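Local coordinates for protein beta-lactamase (Klebsiella pneumoniae, PDB 6HUH) that probably hydrolyses beta-lactam antibiotics to substituted beta-amino acids, as a class D serine beta-lactamase that confers antibiotic resistance, at residues Phe77-Trp88 and Tyr100-Arg108. Sequence-based numbering, arbitrary orientation.
Sequences FKAGDPDFLPEW and YSVIWYSQR. With SO4 (sulfate ion), chain C.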
loop_
_atom_site.group_PDB
_atom_site.type_symbol
_atom_site.label_atom_id
_atom_site.label_comp_id
_atom_site.label_asym_id
_atom_site.label_seq_id
_atom_site.Cartn_x
_atom_site.Cartn_y
_atom_site.Cartn_z
ATOM N N PHE A 77 -9.900 -11.801 -8.226
ATOM C CA PHE A 77 -9.233 -13.012 -8.707
ATOM C C PHE A 77 -10.321 -13.976 -9.217
ATOM O O PHE A 77 -11.366 -14.105 -8.583
ATOM C CB PHE A 77 -8.450 -13.658 -7.550
ATOM C CG PHE A 77 -7.816 -14.993 -7.876
ATOM C CD1 PHE A 77 -6.578 -15.059 -8.514
ATOM C CD2 PHE A 77 -8.432 -16.186 -7.503
ATOM C CE1 PHE A 77 -5.979 -16.292 -8.787
ATOM C CE2 PHE A 77 -7.838 -17.417 -7.797
ATOM C CZ PHE A 77 -6.618 -17.462 -8.435
ATOM N N LYS A 78 -10.079 -14.657 -10.337
ATOM C CA LYS A 78 -11.053 -15.612 -10.888
ATOM C C LYS A 78 -10.421 -17.001 -11.033
ATOM O O LYS A 78 -9.216 -17.083 -11.248
ATOM C CB LYS A 78 -11.552 -15.146 -12.270
ATOM C CG LYS A 78 -12.365 -13.851 -12.291
ATOM C CD LYS A 78 -12.672 -13.462 -13.737
ATOM C CE LYS A 78 -13.053 -12.016 -13.913
ATOM N NZ LYS A 78 -12.957 -11.614 -15.341
ATOM N N ALA A 79 -11.238 -18.083 -10.958
ATOM C CA ALA A 79 -10.783 -19.475 -11.137
ATOM C C ALA A 79 -10.263 -19.623 -12.562
ATOM O O ALA A 79 -10.962 -19.305 -13.522
ATOM C CB ALA A 79 -11.922 -20.455 -10.887
ATOM N N GLY A 80 -9.009 -20.022 -12.674
ATOM C CA GLY A 80 -8.319 -20.141 -13.950
ATOM C C GLY A 80 -7.201 -19.124 -14.104
ATOM O O GLY A 80 -6.478 -19.148 -15.109
ATOM N N ASP A 81 -7.052 -18.210 -13.114
ATOM C CA ASP A 81 -5.975 -17.222 -13.131
ATOM C C ASP A 81 -4.758 -17.814 -12.437
ATOM O O ASP A 81 -4.932 -18.541 -11.449
ATOM C CB ASP A 81 -6.368 -15.897 -12.450
ATOM C CG ASP A 81 -7.315 -15.014 -13.230
ATOM O OD1 ASP A 81 -7.342 -15.118 -14.473
ATOM O OD2 ASP A 81 -8.014 -14.196 -12.598
ATOM N N PRO A 82 -3.527 -17.520 -12.931
ATOM C CA PRO A 82 -2.317 -18.052 -12.270
ATOM C C PRO A 82 -2.272 -17.699 -10.783
ATOM O O PRO A 82 -2.511 -16.548 -10.407
ATOM C CB PRO A 82 -1.168 -17.403 -13.052
ATOM C CG PRO A 82 -1.800 -16.277 -13.808
ATOM C CD PRO A 82 -3.179 -16.692 -14.102
ATOM N N ASP A 83 -2.052 -18.717 -9.941
ATOM C CA ASP A 83 -2.019 -18.591 -8.485
ATOM C C ASP A 83 -0.722 -19.166 -7.907
ATOM O O ASP A 83 -0.751 -19.958 -6.958
ATOM C CB ASP A 83 -3.284 -19.237 -7.852
ATOM C CG ASP A 83 -3.692 -20.619 -8.372
ATOM O OD1 ASP A 83 -2.815 -21.347 -8.893
ATOM O OD2 ASP A 83 -4.883 -20.984 -8.217
ATOM N N PHE A 84 0.421 -18.757 -8.490
ATOM C CA PHE A 84 1.762 -19.214 -8.090
ATOM C C PHE A 84 2.164 -18.682 -6.712
ATOM O O PHE A 84 2.772 -19.410 -5.926
ATOM C CB PHE A 84 2.819 -18.873 -9.169
ATOM C CG PHE A 84 2.449 -19.253 -10.590
ATOM C CD1 PHE A 84 1.879 -20.491 -10.875
ATOM C CD2 PHE A 84 2.707 -18.388 -11.646
ATOM C CE1 PHE A 84 1.538 -20.839 -12.185
ATOM C CE2 PHE A 84 2.367 -18.736 -12.957
ATOM C CZ PHE A 84 1.795 -19.964 -13.219
ATOM N N LEU A 85 1.800 -17.417 -6.420
ATOM C CA LEU A 85 2.052 -16.769 -5.134
ATOM C C LEU A 85 0.728 -16.634 -4.392
ATOM O O LEU A 85 -0.269 -16.285 -5.028
ATOM C CB LEU A 85 2.703 -15.378 -5.312
ATOM C CG LEU A 85 4.183 -15.331 -5.748
ATOM C CD1 LEU A 85 4.585 -13.918 -6.149
ATOM C CD2 LEU A 85 5.121 -15.843 -4.646
ATOM N N PRO A 86 0.685 -16.891 -3.058
ATOM C CA PRO A 86 -0.595 -16.761 -2.316
ATOM C C PRO A 86 -1.220 -15.352 -2.321
ATOM O O PRO A 86 -2.445 -15.234 -2.281
ATOM C CB PRO A 86 -0.232 -17.202 -0.889
ATOM C CG PRO A 86 1.068 -17.941 -1.011
ATOM C CD PRO A 86 1.785 -17.320 -2.167
ATOM N N GLU A 87 -0.378 -14.294 -2.390
ATOM C CA GLU A 87 -0.781 -12.877 -2.402
ATOM C C GLU A 87 -1.558 -12.458 -3.683
ATOM O O GLU A 87 -2.171 -11.381 -3.719
ATOM C CB GLU A 87 0.403 -11.914 -2.137
ATOM C CG GLU A 87 1.807 -12.476 -1.961
ATOM C CD GLU A 87 2.120 -13.198 -0.664
ATOM O OE1 GLU A 87 1.667 -14.356 -0.511
ATOM O OE2 GLU A 87 2.955 -12.685 0.112
ATOM N N TRP A 88 -1.525 -13.317 -4.719
ATOM C CA TRP A 88 -2.229 -13.122 -5.977
ATOM C C TRP A 88 -3.695 -13.540 -5.853
ATOM O O TRP A 88 -4.517 -13.095 -6.645
ATOM C CB TRP A 88 -1.579 -13.978 -7.075
ATOM C CG TRP A 88 -0.234 -13.533 -7.593
ATOM C CD1 TRP A 88 0.527 -12.490 -7.154
ATOM C CD2 TRP A 88 0.501 -14.147 -8.651
ATOM N NE1 TRP A 88 1.692 -12.421 -7.876
ATOM C CE2 TRP A 88 1.705 -13.427 -8.800
ATOM C CE3 TRP A 88 0.265 -15.248 -9.486
ATOM C CZ2 TRP A 88 2.666 -13.766 -9.761
ATOM C CZ3 TRP A 88 1.217 -15.586 -10.430
ATOM C CH2 TRP A 88 2.410 -14.862 -10.550
ATOM N N TYR A 100 2.969 -7.033 -5.093
ATOM C CA TYR A 100 3.079 -8.497 -5.164
ATOM C C TYR A 100 3.243 -9.048 -6.616
ATOM O O TYR A 100 3.103 -10.263 -6.823
ATOM C CB TYR A 100 1.910 -9.163 -4.405
ATOM C CG TYR A 100 1.674 -8.507 -3.064
ATOM C CD1 TYR A 100 2.440 -8.851 -1.953
ATOM C CD2 TYR A 100 0.756 -7.476 -2.924
ATOM C CE1 TYR A 100 2.278 -8.196 -0.735
ATOM C CE2 TYR A 100 0.584 -6.817 -1.712
ATOM C CZ TYR A 100 1.355 -7.171 -0.623
ATOM O OH TYR A 100 1.182 -6.488 0.553
ATOM N N SER A 101 3.605 -8.164 -7.601
ATOM C CA SER A 101 3.826 -8.528 -9.014
ATOM C C SER A 101 2.751 -9.507 -9.516
ATOM O O SER A 101 3.048 -10.633 -9.930
ATOM C CB SER A 101 5.229 -9.096 -9.231
ATOM O OG SER A 101 6.239 -8.106 -9.151
ATOM N N VAL A 102 1.488 -9.069 -9.422
ATOM C CA VAL A 102 0.309 -9.839 -9.811
ATOM C C VAL A 102 0.226 -9.878 -11.331
ATOM O O VAL A 102 -0.125 -8.880 -11.971
ATOM C CB VAL A 102 -0.983 -9.320 -9.142
ATOM C CG1 VAL A 102 -2.055 -10.395 -9.140
ATOM C CG2 VAL A 102 -0.710 -8.833 -7.721
ATOM N N ILE A 103 0.590 -11.038 -11.905
ATOM C CA ILE A 103 0.632 -11.215 -13.349
ATOM C C ILE A 103 -0.748 -11.239 -13.974
ATOM O O ILE A 103 -0.896 -10.701 -15.069
ATOM C CB ILE A 103 1.498 -12.419 -13.787
ATOM C CG1 ILE A 103 0.843 -13.760 -13.453
ATOM C CG2 ILE A 103 2.927 -12.316 -13.220
ATOM C CD1 ILE A 103 1.459 -14.952 -14.147
ATOM N N TRP A 104 -1.764 -11.823 -13.290
ATOM C CA TRP A 104 -3.119 -11.898 -13.840
ATOM C C TRP A 104 -3.752 -10.524 -14.043
ATOM O O TRP A 104 -4.521 -10.350 -14.981
ATOM C CB TRP A 104 -4.030 -12.844 -13.060
ATOM C CG TRP A 104 -4.310 -12.519 -11.621
ATOM C CD1 TRP A 104 -3.864 -13.220 -10.542
ATOM C CD2 TRP A 104 -5.298 -11.591 -11.115
ATOM N NE1 TRP A 104 -4.448 -12.740 -9.390
ATOM C CE2 TRP A 104 -5.321 -11.733 -9.712
ATOM C CE3 TRP A 104 -6.136 -10.627 -11.708
ATOM C CZ2 TRP A 104 -6.108 -10.918 -8.890
ATOM C CZ3 TRP A 104 -6.920 -9.829 -10.893
ATOM C CH2 TRP A 104 -6.914 -9.987 -9.504
ATOM N N TYR A 105 -3.376 -9.540 -13.215
ATOM C CA TYR A 105 -3.855 -8.158 -13.300
ATOM C C TYR A 105 -3.228 -7.459 -14.521
ATOM O O TYR A 105 -3.837 -6.558 -15.100
ATOM C CB TYR A 105 -3.549 -7.415 -11.994
ATOM C CG TYR A 105 -4.253 -6.090 -11.844
ATOM C CD1 TYR A 105 -3.676 -4.915 -12.312
ATOM C CD2 TYR A 105 -5.470 -5.997 -11.169
ATOM C CE1 TYR A 105 -4.315 -3.685 -12.166
ATOM C CE2 TYR A 105 -6.095 -4.768 -10.977
ATOM C CZ TYR A 105 -5.525 -3.617 -11.498
ATOM O OH TYR A 105 -6.154 -2.405 -11.356
ATOM N N SER A 106 -2.040 -7.911 -14.948
ATOM C CA SER A 106 -1.380 -7.358 -16.132
ATOM C C SER A 106 -2.056 -7.885 -17.385
ATOM O O SER A 106 -2.200 -7.131 -18.352
ATOM C CB SER A 106 0.095 -7.728 -16.143
ATOM O OG SER A 106 0.804 -7.067 -15.109
ATOM N N GLN A 107 -2.482 -9.187 -17.360
ATOM C CA GLN A 107 -3.195 -9.867 -18.457
ATOM C C GLN A 107 -4.573 -9.249 -18.636
ATOM O O GLN A 107 -5.013 -9.086 -19.771
ATOM C CB GLN A 107 -3.325 -11.374 -18.205
ATOM C CG GLN A 107 -2.019 -12.063 -17.828
ATOM C CD GLN A 107 -2.115 -13.568 -17.835
ATOM O OE1 GLN A 107 -3.066 -14.171 -17.319
ATOM N NE2 GLN A 107 -1.102 -14.212 -18.391
ATOM N N ARG A 108 -5.237 -8.862 -17.529
ATOM C CA ARG A 108 -6.548 -8.190 -17.548
ATOM C C ARG A 108 -6.443 -6.875 -18.302
ATOM O O ARG A 108 -7.331 -6.553 -19.092
ATOM C CB ARG A 108 -7.039 -7.885 -16.129
ATOM C CG ARG A 108 -7.377 -9.100 -15.305
ATOM C CD ARG A 108 -8.757 -9.652 -15.573
ATOM N NE ARG A 108 -9.280 -10.226 -14.341
ATOM C CZ ARG A 108 -9.087 -11.478 -13.949
ATOM N NH1 ARG A 108 -8.411 -12.325 -14.716
ATOM N NH2 ARG A 108 -9.583 -11.899 -12.795
HETATM S S SO4 C . 9.091 -10.284 -8.422
HETATM O O1 SO4 C . 8.131 -11.343 -8.093
HETATM O O2 SO4 C . 10.452 -10.703 -8.081
HETATM O O3 SO4 C . 9.027 -10.028 -9.851
HETATM O O4 SO4 C . 8.752 -9.070 -7.681
#
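Trp104 and Trp88 tie the loop 77-88 to the stretch 100-108 by a reciprocal use of indole N-H groups, each directed at a backbone carbonyl of the other segment. Trp104 NE1 donates to Trp88 O at 2.8 Å, and Trp88 NE1 to Tyr100 O, also at 2.8 Å; both acceptors lie in the plane of the donating indole. With CG placed between its backbone N and carbonyl carbon (chi1 62°), Trp104 projects from the first turn of helix 103-113 into the loop. One face of its indole carries Phe77 CA and Asp81 OD2, while the Phe77 ring turns an edge toward that face, planes at 64°. Trp88 receives Val102 CA over one face in a CH-pi contact, and Trp88 CH2 meets Ile103 CG1 at 3.5 Å, while Ile103 CD1 packs on Pro82 CG.

At the outer end, Arg108 grips the Asp81 carboxylate end-on: NH2 reaches OD2 at 2.8 Å and NH1 reaches OD1 at 3.0 Å. Trp104 CE3 lies over one guanidinium face and the Lys78 chain crosses the other, while Pro76 O takes a further NH2 bond. Asp81 OD2 also accepts from Lys78 N, bracing the type II turn 78-81.

Ser101 OG is hydrogen-bonded to Lys197 and to a sulfate ion, probably from the crystallisation liquor. The indole bond to Tyr100 O probably helps hold Ser101 beside Ser51, the predicted nucleophile.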